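Local coordinates for outer membrane protein Omp121 (PDB 5FQ8), which probably imports a nutrient across the outer membrane of Bacteroides thetaiotaomicron as a TonB-dependent receptor, with a plug domain inside a beta-barrel, at residues G106-N110 with R403-D407. Sequence-based numbering, arbitrary orientation.
Sequences GVPLN and RMGLD. With C8E ((hydroxyethyloxy)tri(ethyloxy)octane), chain U.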
loop_
_atom_site.group_PDB
_atom_site.type_symbol
_atom_site.label_atom_id
_atom_site.label_comp_id
_atom_site.label_asym_id
_atom_site.label_seq_id
_atom_site.Cartn_x
_atom_site.Cartn_y
_atom_site.Cartn_z
ATOM N N GLY B 106 -15.663 -34.007 17.136
ATOM C CA GLY B 106 -15.914 -32.792 17.869
ATOM C C GLY B 106 -14.588 -32.076 17.981
ATOM O O GLY B 106 -13.782 -32.336 18.876
ATOM N N VAL B 107 -14.352 -31.196 17.022
ATOM C CA VAL B 107 -13.154 -30.386 16.950
ATOM C C VAL B 107 -13.581 -28.929 16.982
ATOM O O VAL B 107 -14.553 -28.574 16.311
ATOM C CB VAL B 107 -12.361 -30.680 15.669
ATOM C CG1 VAL B 107 -11.190 -29.706 15.542
ATOM C CG2 VAL B 107 -11.911 -32.114 15.675
ATOM N N PRO B 108 -12.920 -28.067 17.742
ATOM C CA PRO B 108 -13.296 -26.657 17.731
ATOM C C PRO B 108 -13.295 -26.093 16.327
ATOM O O PRO B 108 -12.435 -26.410 15.508
ATOM C CB PRO B 108 -12.222 -26.007 18.601
ATOM C CG PRO B 108 -11.821 -27.087 19.534
ATOM C CD PRO B 108 -11.898 -28.352 18.757
ATOM N N LEU B 109 -14.282 -25.261 16.053
ATOM C CA LEU B 109 -14.447 -24.626 14.757
ATOM C C LEU B 109 -14.039 -23.165 14.847
ATOM O O LEU B 109 -14.316 -22.498 15.843
ATOM C CB LEU B 109 -15.894 -24.727 14.302
ATOM C CG LEU B 109 -16.234 -24.168 12.933
ATOM C CD1 LEU B 109 -15.718 -25.127 11.914
ATOM C CD2 LEU B 109 -17.727 -23.969 12.787
ATOM N N ASN B 110 -13.381 -22.662 13.812
ATOM C CA ASN B 110 -13.022 -21.256 13.820
ATOM C C ASN B 110 -14.274 -20.416 13.642
ATOM O O ASN B 110 -15.067 -20.654 12.730
ATOM C CB ASN B 110 -11.998 -20.942 12.729
ATOM C CG ASN B 110 -11.700 -19.464 12.627
ATOM O OD1 ASN B 110 -12.177 -18.792 11.723
ATOM N ND2 ASN B 110 -10.923 -18.945 13.567
ATOM N N ARG B 403 -7.700 -37.557 18.154
ATOM C CA ARG B 403 -8.449 -36.685 17.267
ATOM C C ARG B 403 -7.637 -35.429 17.020
ATOM O O ARG B 403 -7.050 -34.875 17.946
ATOM C CB ARG B 403 -9.791 -36.336 17.866
ATOM C CG ARG B 403 -10.532 -35.266 17.129
ATOM C CD ARG B 403 -11.594 -34.688 18.033
ATOM N NE ARG B 403 -12.354 -35.760 18.652
ATOM C CZ ARG B 403 -12.897 -35.694 19.857
ATOM N NH1 ARG B 403 -12.756 -34.598 20.584
ATOM N NH2 ARG B 403 -13.569 -36.732 20.331
ATOM N N MET B 404 -7.595 -34.995 15.769
ATOM C CA MET B 404 -6.780 -33.867 15.351
ATOM C C MET B 404 -7.596 -33.012 14.408
ATOM O O MET B 404 -8.202 -33.530 13.474
ATOM C CB MET B 404 -5.491 -34.324 14.659
ATOM C CG MET B 404 -4.760 -33.224 13.890
ATOM S SD MET B 404 -3.091 -33.661 13.372
ATOM C CE MET B 404 -2.651 -32.212 12.453
ATOM N N GLY B 405 -7.619 -31.711 14.648
ATOM C CA GLY B 405 -8.362 -30.794 13.814
ATOM C C GLY B 405 -7.443 -29.767 13.191
ATOM O O GLY B 405 -6.441 -29.375 13.781
ATOM N N LEU B 406 -7.794 -29.344 11.982
ATOM C CA LEU B 406 -7.102 -28.280 11.277
ATOM C C LEU B 406 -8.139 -27.383 10.638
ATOM O O LEU B 406 -9.081 -27.879 10.025
ATOM C CB LEU B 406 -6.165 -28.825 10.205
ATOM C CG LEU B 406 -5.407 -27.787 9.389
ATOM C CD1 LEU B 406 -4.098 -27.566 10.044
ATOM C CD2 LEU B 406 -5.200 -28.238 7.983
ATOM N N ASP B 407 -7.971 -26.075 10.787
ATOM C CA ASP B 407 -8.858 -25.092 10.178
ATOM C C ASP B 407 -8.004 -23.925 9.709
ATOM O O ASP B 407 -7.320 -23.293 10.518
ATOM C CB ASP B 407 -9.930 -24.645 11.178
ATOM C CG ASP B 407 -11.104 -23.951 10.526
ATOM O OD1 ASP B 407 -10.976 -23.396 9.432
ATOM O OD2 ASP B 407 -12.180 -23.945 11.138
HETATM C C8 C8E U . 1.433 -28.662 10.752
HETATM O O9 C8E U . 0.223 -28.952 10.093
HETATM C C10 C8E U . -0.060 -30.324 10.214
HETATM C C11 C8E U . -0.777 -30.873 8.984
HETATM O O12 C8E U . -1.610 -31.920 9.433
HETATM C C13 C8E U . -2.355 -32.557 8.425
HETATM C C14 C8E U . -3.434 -33.403 9.097
HETATM O O15 C8E U . -4.432 -32.582 9.664
HETATM C C16 C8E U . -5.596 -33.310 9.970
#
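With CG1 anti to the backbone N (chi1 174°), V107 sends one methyl onto the backbone of G405 and the other alongside the aliphatic part of R403, whose own CG is likewise anti before the chain bends at chi3. This is a plug-to-barrel contact of a TonB-dependent receptor: 106-110 is a plug loop, and 403-407 belongs to barrel strand 398-417. V107 CG1 lies 3.5 Å from G405 CA, close to where a beta-carbon on G405 would lie, consistent with a glycine there allowing the close approach. V107 CG2 packs 3.5 Å from R403 CD, the two side chains lying alongside with their ends running opposite ways. Beyond it, R403 NH1 comes to 3.0 Å from G106 O, while G106 N sits over the rim of one guanidinium face; NE is hydrogen-bonded to Q389 on strand 376-394. Truncation of R403 to an alanine here is likely to open a gap beside V107 CG2 and leave Q389 OE1 without its NE partner. M404 leaves the strand on the side away from the plug, and its extended chain brings CE to 3.2 Å from O12 of the bound C8E detergent. At the other end of the contact, the side chain of D407 leaves the strand toward the plug loop and makes a salt bridge with R383, while the side-chain ND2 of N110 hydrogen-bonds E456 and S112. Besides R383, D407 OD2 accepts the backbone N-H of N110 at 3.2 Å from N, a fairly straight bond (161°) that arrives 39° out of the carboxylate plane.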